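Local coordinates for protein phospholethanolamine N-methyltransferase 2 (Haemonchus contortus, PDB 4KRI) that probably catalyses S-adenosylmethionine-dependent N-methylation of phosphomonomethylethanolamine, a step in the phosphocholine biosynthesis of this parasitic nematode, at residues 223-228 / 245-250; 142-147 / 154-159; 8-13 / 37-42; 72-77 / 102-107. All blocks are in the same frame, centred on the assembly; numbering follows the deposited sequence.

Contact 1: residues 223-228 / 245-250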
loop_
_atom_site.group_PDB
_atom_site.type_symbol
_atom_site.label_atom_id
_atom_site.label_comp_id
_atom_site.label_asym_id
_atom_site.label_seq_id
_atom_site.Cartn_x
_atom_site.Cartn_y
_atom_site.Cartn_z
ATOM N N GLY A 223 15.568 14.869 6.901
ATOM C CA GLY A 223 16.275 13.618 6.708
ATOM C C GLY A 223 15.801 12.498 7.619
ATOM O O GLY A 223 16.174 11.335 7.406
ATOM N N GLN A 224 15.010 12.823 8.638
ATOM C CA GLN A 224 14.424 11.760 9.454
ATOM C C GLN A 224 13.486 10.891 8.617
ATOM O O GLN A 224 12.972 11.330 7.584
ATOM C CB GLN A 224 13.735 12.313 10.711
ATOM C CG GLN A 224 14.756 12.877 11.716
ATOM C CD GLN A 224 14.113 13.420 12.970
ATOM O OE1 GLN A 224 13.131 14.166 12.910
ATOM N NE2 GLN A 224 14.657 13.036 14.129
ATOM N N ARG A 225 13.299 9.643 9.041
ATOM C CA ARG A 225 12.567 8.683 8.220
ATOM C C ARG A 225 11.162 8.462 8.730
ATOM O O ARG A 225 10.962 8.161 9.913
ATOM C CB ARG A 225 13.321 7.350 8.191
ATOM C CG ARG A 225 14.748 7.488 7.636
ATOM C CD ARG A 225 15.382 6.143 7.282
ATOM N NE ARG A 225 14.561 5.392 6.336
ATOM C CZ ARG A 225 13.907 4.273 6.636
ATOM N NH1 ARG A 225 13.993 3.753 7.854
ATOM N NH2 ARG A 225 13.176 3.661 5.713
ATOM N N MET A 226 10.186 8.590 7.836
ATOM C CA MET A 226 8.793 8.405 8.209
ATOM C C MET A 226 8.142 7.294 7.395
ATOM O O MET A 226 8.330 7.215 6.178
ATOM C CB MET A 226 8.011 9.721 8.018
ATOM C CG MET A 226 6.488 9.568 8.126
ATOM S SD MET A 226 5.641 11.168 7.883
ATOM C CE MET A 226 5.920 11.911 9.486
ATOM N N LEU A 227 7.382 6.438 8.079
ATOM C CA LEU A 227 6.542 5.449 7.415
ATOM C C LEU A 227 5.123 5.969 7.419
ATOM O O LEU A 227 4.577 6.275 8.491
ATOM C CB LEU A 227 6.578 4.114 8.181
ATOM C CG LEU A 227 5.627 3.037 7.636
ATOM C CD1 LEU A 227 6.083 2.575 6.241
ATOM C CD2 LEU A 227 5.567 1.854 8.603
ATOM N N ASP A 228 4.508 6.065 6.238
ATOM C CA ASP A 228 3.103 6.497 6.163
ATOM C C ASP A 228 2.254 5.290 5.826
ATOM O O ASP A 228 2.402 4.710 4.760
ATOM C CB ASP A 228 2.945 7.584 5.080
ATOM C CG ASP A 228 1.535 8.181 5.031
ATOM O OD1 ASP A 228 0.538 7.420 5.116
ATOM O OD2 ASP A 228 1.410 9.427 4.902
ATOM N N GLY A 245 11.078 18.127 4.908
ATOM C CA GLY A 245 12.292 17.500 4.413
ATOM C C GLY A 245 12.485 16.084 4.929
ATOM O O GLY A 245 13.612 15.574 4.973
ATOM N N LEU A 246 11.381 15.457 5.321
ATOM C CA LEU A 246 11.420 14.075 5.779
ATOM C C LEU A 246 11.621 13.142 4.593
ATOM O O LEU A 246 11.188 13.443 3.475
ATOM C CB LEU A 246 10.116 13.716 6.469
ATOM C CG LEU A 246 9.861 14.460 7.781
ATOM C CD1 LEU A 246 8.503 14.085 8.339
ATOM C CD2 LEU A 246 10.955 14.089 8.756
ATOM N N GLN A 247 12.283 12.014 4.843
ATOM C CA GLN A 247 12.288 10.904 3.899
ATOM C C GLN A 247 11.088 10.038 4.252
ATOM O O GLN A 247 10.961 9.563 5.393
ATOM C CB GLN A 247 13.578 10.100 4.026
ATOM C CG GLN A 247 13.653 8.900 3.104
ATOM C CD GLN A 247 14.998 8.213 3.177
ATOM O OE1 GLN A 247 15.191 7.281 3.955
ATOM N NE2 GLN A 247 15.940 8.677 2.370
ATOM N N VAL A 248 10.187 9.857 3.294
ATOM C CA VAL A 248 8.902 9.237 3.592
ATOM C C VAL A 248 8.683 8.012 2.732
ATOM O O VAL A 248 8.818 8.080 1.521
ATOM C CB VAL A 248 7.724 10.194 3.330
ATOM C CG1 VAL A 248 6.428 9.534 3.781
ATOM C CG2 VAL A 248 7.939 11.521 4.050
ATOM N N HIS A 249 8.358 6.889 3.367
ATOM C CA HIS A 249 7.990 5.688 2.632
ATOM C C HIS A 249 6.529 5.445 2.886
ATOM O O HIS A 249 6.111 5.246 4.027
ATOM C CB HIS A 249 8.775 4.460 3.094
ATOM C CG HIS A 249 8.452 3.229 2.306
ATOM N ND1 HIS A 249 8.591 3.170 0.934
ATOM C CD2 HIS A 249 7.978 2.017 2.688
ATOM C CE1 HIS A 249 8.227 1.973 0.506
ATOM N NE2 HIS A 249 7.851 1.256 1.549
ATOM N N GLY A 250 5.739 5.466 1.825
ATOM C CA GLY A 250 4.305 5.314 1.973
ATOM C C GLY A 250 3.833 3.967 1.490
ATOM O O GLY A 250 4.269 3.505 0.434
#
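M226 and L246 meet on the packed side of two parallel strands, 225-228 and 247-250, which belong to the first beta-alpha-beta unit of a Rossmann-like methyltransferase domain. Helix 235-244 makes the crossover and lies on this side. Chi1 (169°) sets M226 CG anti to the backbone N; farther out the chain bends at chi3 (-78°), which places CE, 3.6 Å from L246 CD1. V248 joins them less closely, and A240 of the helix touches all three side chains. Between the strands the backbone bonds are short and straight: M226 N to Q247 O is 2.7 Å, and H249 N to M226 O is 2.8 Å. At the start of the pair G223 N gives a further bond to G245 O, at 2.8 Å.

The side carrying R225, Q247 and H249 is looser and partly open to solvent. L227 lies alongside H249, its CD1 4.1 Å from H249 CD2, while H249 ND1 bonds T274. R225 and Q247 also run side by side, yet their guanidinium and amide planes are turned 72° apart. R225 NE still gives a hydrogen bond of 3.1 Å to Q247 OE1, which sits at the guanidinium edge, in its plane.

Contact 2: residues 142-147 / 154-159; sequences NEVLDS and WLDFIW
V144 and D156 face each other where strand 132-143 ends and helix 145-151 begins, opposite the start of the antiparallel strand 156-166. The two side chains cross obliquely, with V144 CG2 lying 3.6 Å from D156 CG. The same methyl reaches I158 CG1 at 3.7 Å, so one valine branch touches both an acid and an apolar neighbour. D156 holds its CG anti to the backbone N (chi1 -165°), and its carboxylate meets the first turn of the helix. There S147 OG donates to D156 OD2 at 2.6 Å, and OD2 receives it on its anti lone pair, the one away from OD1. The backbone continues the pairing: V144 N bonds D156 O at 2.8 Å, and N142 and I158 form a hydrogen-bonded pair in both directions. Water 1 adds a bridge, accepting from N142 ND2 and donating to I158 O.

On the side of E143 and F157, E143 leans across W154 at a slant, carboxylate and indole planes 40° apart. E143 OE2 lies near the ring plane, at the edge, 3.2 Å from W154 CD1. E143 OE1 accepts from Y275 N, and W154 NE1 donates to V273 O, so this pair is held to the neighbouring domain.

D156 OD1 forms a salt bridge with R103 NE. With a hydroxyl on one oxygen and a guanidinium on the other, this buried acid is probably kept ionised.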
loop_
_atom_site.group_PDB
_atom_site.type_symbol
_atom_site.label_atom_id
_atom_site.label_comp_id
_atom_site.label_asym_id
_atom_site.label_seq_id
_atom_site.Cartn_x
_atom_site.Cartn_y
_atom_site.Cartn_z
ATOM N N ASN A 142 6.994 -3.417 -4.922
ATOM C CA ASN A 142 7.942 -2.398 -4.506
ATOM C C ASN A 142 8.510 -1.669 -5.703
ATOM O O ASN A 142 8.438 -2.156 -6.835
ATOM C CB ASN A 142 9.110 -3.018 -3.739
ATOM C CG ASN A 142 8.724 -3.461 -2.346
ATOM O OD1 ASN A 142 8.605 -2.637 -1.428
ATOM N ND2 ASN A 142 8.567 -4.774 -2.166
ATOM N N GLU A 143 9.086 -0.504 -5.447
ATOM C CA GLU A 143 9.869 0.180 -6.476
ATOM C C GLU A 143 11.318 -0.254 -6.392
ATOM O O GLU A 143 11.847 -0.449 -5.290
ATOM C CB GLU A 143 9.824 1.697 -6.272
ATOM C CG GLU A 143 8.439 2.310 -6.371
ATOM C CD GLU A 143 8.470 3.801 -6.075
ATOM O OE1 GLU A 143 8.717 4.150 -4.908
ATOM O OE2 GLU A 143 8.294 4.632 -7.000
ATOM N N VAL A 144 11.966 -0.374 -7.552
ATOM C CA VAL A 144 13.408 -0.554 -7.592
ATOM C C VAL A 144 14.059 0.758 -7.164
ATOM O O VAL A 144 13.906 1.782 -7.834
ATOM C CB VAL A 144 13.900 -0.902 -9.013
ATOM C CG1 VAL A 144 15.427 -1.074 -9.023
ATOM C CG2 VAL A 144 13.223 -2.164 -9.486
ATOM N N LEU A 145 14.760 0.747 -6.037
ATOM C CA LEU A 145 15.225 2.007 -5.448
ATOM C C LEU A 145 16.386 2.617 -6.234
ATOM O O LEU A 145 16.515 3.846 -6.317
ATOM C CB LEU A 145 15.576 1.818 -3.961
ATOM C CG LEU A 145 14.344 1.511 -3.109
ATOM C CD1 LEU A 145 14.741 1.147 -1.688
ATOM C CD2 LEU A 145 13.395 2.695 -3.105
ATOM N N ASP A 146 17.215 1.767 -6.830
ATOM C CA ASP A 146 18.300 2.253 -7.660
ATOM C C ASP A 146 17.723 3.146 -8.742
ATOM O O ASP A 146 18.310 4.165 -9.108
ATOM C CB ASP A 146 19.022 1.068 -8.295
ATOM C CG ASP A 146 20.283 1.465 -8.984
ATOM O OD1 ASP A 146 21.307 1.653 -8.283
ATOM O OD2 ASP A 146 20.260 1.583 -10.235
ATOM N N SER A 147 16.566 2.766 -9.257
ATOM C CA SER A 147 15.998 3.506 -10.382
ATOM C C SER A 147 15.473 4.864 -9.934
ATOM O O SER A 147 15.547 5.835 -10.683
ATOM C CB SER A 147 14.894 2.682 -11.049
ATOM O OG SER A 147 15.462 1.515 -11.613
ATOM N N TRP A 154 10.358 6.194 -10.943
ATOM C CA TRP A 154 9.556 5.645 -9.850
ATOM C C TRP A 154 8.663 4.506 -10.329
ATOM O O TRP A 154 7.904 3.936 -9.542
ATOM C CB TRP A 154 8.675 6.752 -9.227
ATOM C CG TRP A 154 9.385 7.680 -8.243
ATOM C CD1 TRP A 154 9.314 7.622 -6.868
ATOM C CD2 TRP A 154 10.250 8.793 -8.553
ATOM N NE1 TRP A 154 10.090 8.620 -6.320
ATOM C CE2 TRP A 154 10.662 9.353 -7.319
ATOM C CE3 TRP A 154 10.715 9.365 -9.749
ATOM C CZ2 TRP A 154 11.524 10.455 -7.253
ATOM C CZ3 TRP A 154 11.569 10.460 -9.678
ATOM C CH2 TRP A 154 11.962 10.996 -8.431
ATOM N N LEU A 155 8.758 4.169 -11.614
ATOM C CA LEU A 155 7.887 3.141 -12.192
ATOM C C LEU A 155 8.623 1.854 -12.577
ATOM O O LEU A 155 8.214 1.133 -13.500
ATOM C CB LEU A 155 7.148 3.698 -13.409
ATOM C CG LEU A 155 6.412 5.007 -13.149
ATOM C CD1 LEU A 155 5.882 5.539 -14.477
ATOM C CD2 LEU A 155 5.281 4.809 -12.134
ATOM N N ASP A 156 9.696 1.557 -11.861
ATOM C CA ASP A 156 10.438 0.317 -12.076
ATOM C C ASP A 156 9.986 -0.589 -10.928
ATOM O O ASP A 156 10.285 -0.315 -9.768
ATOM C CB ASP A 156 11.946 0.622 -12.033
ATOM C CG ASP A 156 12.795 -0.494 -12.594
ATOM O OD1 ASP A 156 12.237 -1.575 -12.912
ATOM O OD2 ASP A 156 14.037 -0.300 -12.716
ATOM N N PHE A 157 9.213 -1.631 -11.230
ATOM C CA PHE A 157 8.520 -2.370 -10.156
ATOM C C PHE A 157 9.040 -3.782 -9.887
ATOM O O PHE A 157 9.556 -4.440 -10.783
ATOM C CB PHE A 157 7.026 -2.420 -10.458
ATOM C CG PHE A 157 6.373 -1.073 -10.441
ATOM C CD1 PHE A 157 6.190 -0.399 -9.246
ATOM C CD2 PHE A 157 5.975 -0.468 -11.626
ATOM C CE1 PHE A 157 5.580 0.847 -9.215
ATOM C CE2 PHE A 157 5.376 0.783 -11.615
ATOM C CZ PHE A 157 5.176 1.441 -10.401
ATOM N N ILE A 158 8.897 -4.225 -8.640
ATOM C CA ILE A 158 9.192 -5.596 -8.234
ATOM C C ILE A 158 7.933 -6.167 -7.608
ATOM O O ILE A 158 7.448 -5.642 -6.607
ATOM C CB ILE A 158 10.281 -5.641 -7.168
ATOM C CG1 ILE A 158 11.549 -4.939 -7.671
ATOM C CG2 ILE A 158 10.591 -7.097 -6.777
ATOM C CD1 ILE A 158 12.538 -4.624 -6.552
ATOM N N TRP A 159 7.396 -7.235 -8.183
ATOM C CA TRP A 159 6.282 -7.933 -7.541
ATOM C C TRP A 159 6.832 -9.081 -6.723
ATOM O O TRP A 159 7.716 -9.797 -7.171
ATOM C CB TRP A 159 5.317 -8.518 -8.591
ATOM C CG TRP A 159 4.413 -7.533 -9.256
ATOM C CD1 TRP A 159 3.096 -7.297 -8.965
ATOM C CD2 TRP A 159 4.740 -6.669 -10.345
ATOM N NE1 TRP A 159 2.590 -6.330 -9.812
ATOM C CE2 TRP A 159 3.584 -5.926 -10.662
ATOM C CE3 TRP A 159 5.906 -6.445 -11.086
ATOM C CZ2 TRP A 159 3.559 -4.977 -11.687
ATOM C CZ3 TRP A 159 5.882 -5.505 -12.096
ATOM C CH2 TRP A 159 4.717 -4.780 -12.385
HETATM O O HOH W 1 7.920 -6.681 -3.982
HETATM O O HOH W 2 11.328 2.805 -9.432
#

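Contact 3: residues 8-13 / 37-42; sequences RQLIEC and KALTEQ
R8 of helix 5-18 meets Q42, just beyond helix 33-40, on one side of the N-terminal domain's sheet, whose strand order resembles that of a class I methyltransferase. The side chains cross at about a right angle, guanidinium and amide planes 85° apart. The closest approach is by the aliphatic part, R8 CG 3.6 Å from Q42 NE2, with R8 NH1 also near that nitrogen. Q42 bends at chi2 (-73°), which turns CD toward R8. The polar link between the two segments is water 3, which donates to R8 O at 2.7 Å and to Q42 OE1 at 3.1 Å.

Two residues on, L10 points toward the other helix and lays CD1 against L39 CD2 at 4.1 Å. It also touches N70, I101 and R103, so it packs against the sheet as well as the helix. I11 follows, likewise directed at the second helix. Its CD1 approaches the same L39 CD2, at 3.9 Å, so that one leucine methyl serves both residues of the first helix. I68, on strand 64-70, touches I11 and L39 alike and joins the two helices to the sheet. I11 and Q42 run alongside each other with their ends pointing opposite ways, and I11 CG1 lies 3.9 Å from both Q42 CB and Q42 CG.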
loop_
_atom_site.group_PDB
_atom_site.type_symbol
_atom_site.label_atom_id
_atom_site.label_comp_id
_atom_site.label_asym_id
_atom_site.label_seq_id
_atom_site.Cartn_x
_atom_site.Cartn_y
_atom_site.Cartn_z
ATOM N N ARG A 8 20.647 -6.923 -5.398
ATOM C CA ARG A 8 20.576 -7.090 -3.954
ATOM C C ARG A 8 19.166 -6.826 -3.448
ATOM O O ARG A 8 18.680 -7.539 -2.571
ATOM C CB ARG A 8 21.615 -6.227 -3.236
ATOM C CG ARG A 8 23.031 -6.794 -3.424
ATOM C CD ARG A 8 24.054 -6.077 -2.584
ATOM N NE ARG A 8 23.758 -6.168 -1.159
ATOM C CZ ARG A 8 24.252 -7.093 -0.340
ATOM N NH1 ARG A 8 25.075 -8.036 -0.796
ATOM N NH2 ARG A 8 23.926 -7.070 0.945
ATOM N N GLN A 9 18.491 -5.832 -4.022
ATOM C CA GLN A 9 17.122 -5.555 -3.602
ATOM C C GLN A 9 16.163 -6.688 -3.997
ATOM O O GLN A 9 15.245 -7.015 -3.238
ATOM C CB GLN A 9 16.636 -4.199 -4.152
ATOM C CG GLN A 9 15.338 -3.752 -3.507
ATOM C CD GLN A 9 14.702 -2.534 -4.155
ATOM O OE1 GLN A 9 15.303 -1.866 -5.006
ATOM N NE2 GLN A 9 13.469 -2.240 -3.752
ATOM N N LEU A 10 16.380 -7.298 -5.166
ATOM C CA LEU A 10 15.534 -8.417 -5.584
ATOM C C LEU A 10 15.623 -9.553 -4.570
ATOM O O LEU A 10 14.607 -10.163 -4.222
ATOM C CB LEU A 10 15.919 -8.934 -6.976
ATOM C CG LEU A 10 15.684 -7.956 -8.122
ATOM C CD1 LEU A 10 15.966 -8.627 -9.450
ATOM C CD2 LEU A 10 14.263 -7.442 -8.076
ATOM N N ILE A 11 16.837 -9.829 -4.098
ATOM C CA ILE A 11 17.036 -10.902 -3.122
ATOM C C ILE A 11 16.490 -10.510 -1.752
ATOM O O ILE A 11 15.976 -11.363 -1.016
ATOM C CB ILE A 11 18.531 -11.320 -3.036
ATOM C CG1 ILE A 11 19.015 -11.824 -4.393
ATOM C CG2 ILE A 11 18.750 -12.391 -1.975
ATOM C CD1 ILE A 11 18.054 -12.775 -5.046
ATOM N N GLU A 12 16.561 -9.226 -1.408
ATOM C CA GLU A 12 15.933 -8.777 -0.163
ATOM C C GLU A 12 14.421 -9.007 -0.195
ATOM O O GLU A 12 13.833 -9.423 0.805
ATOM C CB GLU A 12 16.246 -7.299 0.122
ATOM C CG GLU A 12 17.702 -7.058 0.502
ATOM C CD GLU A 12 18.130 -5.614 0.269
ATOM O OE1 GLU A 12 17.281 -4.804 -0.166
ATOM O OE2 GLU A 12 19.309 -5.298 0.530
ATOM N N CYS A 13 13.799 -8.739 -1.342
ATOM C CA CYS A 13 12.371 -9.007 -1.513
ATOM C C CYS A 13 12.038 -10.479 -1.278
ATOM O O CYS A 13 11.018 -10.805 -0.651
ATOM C CB CYS A 13 11.899 -8.578 -2.898
ATOM S SG CYS A 13 11.858 -6.778 -3.122
ATOM N N LYS A 37 24.221 -12.940 -13.679
ATOM C CA LYS A 37 25.357 -13.404 -12.885
ATOM C C LYS A 37 25.444 -12.711 -11.523
ATOM O O LYS A 37 25.850 -13.323 -10.531
ATOM C CB LYS A 37 26.657 -13.207 -13.659
ATOM C CG LYS A 37 26.769 -14.069 -14.894
ATOM C CD LYS A 37 27.854 -13.527 -15.810
ATOM C CE LYS A 37 28.037 -14.403 -17.032
ATOM N NZ LYS A 37 29.195 -13.936 -17.832
ATOM N N ALA A 38 25.068 -11.435 -11.483
ATOM C CA ALA A 38 24.990 -10.696 -10.224
ATOM C C ALA A 38 23.973 -11.332 -9.274
ATOM O O ALA A 38 24.179 -11.372 -8.059
ATOM C CB ALA A 38 24.629 -9.243 -10.484
ATOM N N LEU A 39 22.863 -11.809 -9.827
ATOM C CA LEU A 39 21.873 -12.525 -9.028
ATOM C C LEU A 39 22.432 -13.852 -8.525
ATOM O O LEU A 39 22.257 -14.210 -7.360
ATOM C CB LEU A 39 20.602 -12.781 -9.841
ATOM C CG LEU A 39 19.550 -11.685 -9.957
ATOM C CD1 LEU A 39 18.456 -12.104 -10.934
ATOM C CD2 LEU A 39 18.952 -11.375 -8.586
ATOM N N THR A 40 23.110 -14.580 -9.405
ATOM C CA THR A 40 23.653 -15.887 -9.047
ATOM C C THR A 40 24.658 -15.801 -7.904
ATOM O O THR A 40 24.646 -16.638 -7.002
ATOM C CB THR A 40 24.312 -16.577 -10.260
ATOM O OG1 THR A 40 23.321 -16.832 -11.266
ATOM C CG2 THR A 40 24.946 -17.901 -9.847
ATOM N N GLU A 41 25.516 -14.783 -7.932
ATOM C CA GLU A 41 26.568 -14.642 -6.923
ATOM C C GLU A 41 26.011 -14.292 -5.549
ATOM O O GLU A 41 26.735 -14.330 -4.554
ATOM C CB GLU A 41 27.614 -13.598 -7.343
ATOM C CG GLU A 41 28.570 -14.046 -8.447
ATOM C CD GLU A 41 29.346 -15.314 -8.106
ATOM O OE1 GLU A 41 30.132 -15.314 -7.134
ATOM O OE2 GLU A 41 29.174 -16.318 -8.824
ATOM N N GLN A 42 24.729 -13.952 -5.500
ATOM C CA GLN A 42 24.049 -13.649 -4.248
ATOM C C GLN A 42 23.794 -14.910 -3.429
ATOM O O GLN A 42 23.509 -14.834 -2.234
ATOM C CB GLN A 42 22.722 -12.945 -4.530
ATOM C CG GLN A 42 22.854 -11.475 -4.928
ATOM C CD GLN A 42 23.224 -10.599 -3.752
ATOM O OE1 GLN A 42 22.432 -10.419 -2.824
ATOM N NE2 GLN A 42 24.438 -10.066 -3.771
HETATM O O HOH W 3 20.258 -9.130 -0.992
#

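Contact 4: residues 72-77 / 102-107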
loop_
_atom_site.group_PDB
_atom_site.type_symbol
_atom_site.label_atom_id
_atom_site.label_comp_id
_atom_site.label_asym_id
_atom_site.label_seq_id
_atom_site.Cartn_x
_atom_site.Cartn_y
_atom_site.Cartn_z
ATOM N N ALA A 72 12.385 -9.374 -18.228
ATOM C CA ALA A 72 12.224 -10.424 -19.230
ATOM C C ALA A 72 10.876 -10.367 -19.942
ATOM O O ALA A 72 10.627 -11.147 -20.866
ATOM C CB ALA A 72 12.416 -11.792 -18.578
ATOM N N LEU A 73 10.012 -9.447 -19.523
ATOM C CA LEU A 73 8.620 -9.478 -19.960
ATOM C C LEU A 73 8.179 -8.307 -20.837
ATOM O O LEU A 73 6.996 -7.976 -20.850
ATOM C CB LEU A 73 7.685 -9.560 -18.750
ATOM C CG LEU A 73 7.864 -10.766 -17.832
ATOM C CD1 LEU A 73 6.669 -10.893 -16.898
ATOM C CD2 LEU A 73 8.052 -12.030 -18.647
ATOM N N ASP A 74 9.111 -7.686 -21.558
ATOM C CA ASP A 74 8.763 -6.558 -22.435
ATOM C C ASP A 74 7.637 -6.910 -23.408
ATOM O O ASP A 74 6.723 -6.124 -23.631
ATOM C CB ASP A 74 9.980 -6.101 -23.243
ATOM C CG ASP A 74 11.108 -5.594 -22.372
ATOM O OD1 ASP A 74 10.898 -5.445 -21.150
ATOM O OD2 ASP A 74 12.205 -5.337 -22.920
ATOM N N GLU A 75 7.713 -8.099 -23.994
ATOM C CA GLU A 75 6.679 -8.548 -24.920
ATOM C C GLU A 75 5.390 -8.918 -24.199
ATOM O O GLU A 75 4.298 -8.541 -24.631
ATOM C CB GLU A 75 7.163 -9.754 -25.721
ATOM C CG GLU A 75 8.048 -9.416 -26.901
ATOM C CD GLU A 75 8.198 -10.595 -27.832
ATOM O OE1 GLU A 75 7.942 -11.734 -27.384
ATOM O OE2 GLU A 75 8.558 -10.387 -29.009
ATOM N N GLU A 76 5.523 -9.661 -23.103
ATOM C CA GLU A 76 4.367 -10.172 -22.363
ATOM C C GLU A 76 3.442 -9.090 -21.822
ATOM O O GLU A 76 2.222 -9.258 -21.817
ATOM C CB GLU A 76 4.821 -11.072 -21.208
ATOM C CG GLU A 76 5.307 -12.459 -21.625
ATOM C CD GLU A 76 6.627 -12.441 -22.396
ATOM O OE1 GLU A 76 7.329 -11.404 -22.397
ATOM O OE2 GLU A 76 6.970 -13.477 -23.007
ATOM N N ILE A 77 4.004 -7.980 -21.357
ATOM C CA ILE A 77 3.157 -6.945 -20.761
ATOM C C ILE A 77 2.309 -6.214 -21.807
ATOM O O ILE A 77 1.430 -5.426 -21.461
ATOM C CB ILE A 77 3.958 -5.939 -19.896
ATOM C CG1 ILE A 77 4.931 -5.133 -20.755
ATOM C CG2 ILE A 77 4.701 -6.667 -18.772
ATOM C CD1 ILE A 77 5.598 -3.990 -20.006
ATOM N N LEU A 102 9.364 -10.730 -9.431
ATOM C CA LEU A 102 9.297 -10.303 -10.812
ATOM C C LEU A 102 9.618 -8.820 -10.898
ATOM O O LEU A 102 8.925 -7.995 -10.313
ATOM C CB LEU A 102 7.899 -10.573 -11.388
ATOM C CG LEU A 102 7.584 -9.883 -12.723
ATOM C CD1 LEU A 102 8.357 -10.511 -13.837
ATOM C CD2 LEU A 102 6.091 -9.932 -13.017
ATOM N N ARG A 103 10.685 -8.487 -11.614
ATOM C CA ARG A 103 11.080 -7.100 -11.788
ATOM C C ARG A 103 10.821 -6.705 -13.233
ATOM O O ARG A 103 11.335 -7.328 -14.165
ATOM C CB ARG A 103 12.573 -6.929 -11.463
ATOM C CG ARG A 103 13.120 -5.481 -11.501
ATOM C CD ARG A 103 13.374 -4.978 -12.931
ATOM N NE ARG A 103 14.112 -3.720 -12.944
ATOM C CZ ARG A 103 15.437 -3.629 -13.005
ATOM N NH1 ARG A 103 16.194 -4.720 -13.074
ATOM N NH2 ARG A 103 16.009 -2.438 -13.007
ATOM N N GLN A 104 10.031 -5.661 -13.425
ATOM C CA GLN A 104 9.785 -5.145 -14.756
ATOM C C GLN A 104 9.647 -3.638 -14.692
ATOM O O GLN A 104 8.857 -3.121 -13.898
ATOM C CB GLN A 104 8.517 -5.774 -15.341
ATOM C CG GLN A 104 8.214 -5.357 -16.771
ATOM C CD GLN A 104 9.235 -5.878 -17.760
ATOM O OE1 GLN A 104 9.726 -7.003 -17.633
ATOM N NE2 GLN A 104 9.572 -5.054 -18.750
ATOM N N ASP A 105 10.414 -2.940 -15.532
ATOM C CA ASP A 105 10.332 -1.480 -15.627
ATOM C C ASP A 105 9.115 -1.078 -16.456
ATOM O O ASP A 105 8.966 -1.529 -17.597
ATOM C CB ASP A 105 11.609 -0.944 -16.269
ATOM C CG ASP A 105 11.638 0.566 -16.358
ATOM O OD1 ASP A 105 10.863 1.247 -15.646
ATOM O OD2 ASP A 105 12.459 1.073 -17.147
ATOM N N LEU A 106 8.242 -0.243 -15.891
ATOM C CA LEU A 106 7.044 0.203 -16.600
ATOM C C LEU A 106 7.124 1.685 -17.008
ATOM O O LEU A 106 6.121 2.278 -17.389
ATOM C CB LEU A 106 5.779 -0.068 -15.768
ATOM C CG LEU A 106 5.456 -1.534 -15.443
ATOM C CD1 LEU A 106 4.153 -1.621 -14.674
ATOM C CD2 LEU A 106 5.364 -2.359 -16.704
ATOM N N SER A 107 8.316 2.273 -16.935
ATOM C CA SER A 107 8.467 3.698 -17.234
ATOM C C SER A 107 8.258 4.023 -18.716
ATOM O O SER A 107 7.933 5.159 -19.066
ATOM C CB SER A 107 9.825 4.223 -16.761
ATOM O OG SER A 107 10.890 3.715 -17.546
HETATM O O HOH W 4 10.410 -9.247 -16.093
#
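Q104 reaches out from its strand and holds the loop 72-77 with both ends of its amide, taking a bond from L73 and giving one to D74. The chain bends at chi2 (67°), which swings CD around toward the loop. Q104 NE2 donates to D74 OD1 at 2.8 Å, nearly in the plane of its own amide, although that amide stands 87° from the aspartate carboxylate. L73 N comes to Q104 OE1 at 3.1 Å from above the amide plane. The same oxygen accepts from water 4 at 2.8 Å. That water accepts a hydrogen bond from A72 N and donates one to R103 O, tying the loop to the strand backbone as well. A buried glutamine amide is thus fixed in rotation by partners on both its oxygen and its nitrogen.

Apolar contacts flank the amide. L73 lies aslant L102, their CD1 atoms 3.5 Å apart, backed by F86 of helix 80-93 and F122 of helix 114-124. Farther along, I77 CD1 meets L106 CD2 at 3.7 Å, with L118 and V109 nearby. At the end of the strand, D105 OD1 accepts from S107 N in an Asx turn.

Loop 72-77 links strand 64-70 to helix 80-93, after which the chain returns in the parallel neighbour strand 98-105, a connection like the beta-alpha-beta units of Rossmann-like methyltransferase domains.

In the fold
Contacts 2, 3 and 4 build the N-terminal domain, whereas contact 1 lies in the domain that binds S-adenosylhomocysteine. There the D228 side chain comes to about 4 Å from that ligand and about 11 Å from the bound phosphomonomethylethanolamine. Contact 2 sits at the domain junction, its centre about 17 Å from that of contact 1. The side chain of N142 in contact 2 is about 12 Å from the bound S-adenosylhomocysteine (SAH). Contact 3 joins contact 2 through Q9, whose amide probably bonds E143 O and L145 N. Contacts 2 and 4, with centres about 12 Å apart, share neighbouring strands, W159 N approaching L102 O at 2.7 Å. Contact 4 is the farthest from contact 1, at about 29 Å between centres.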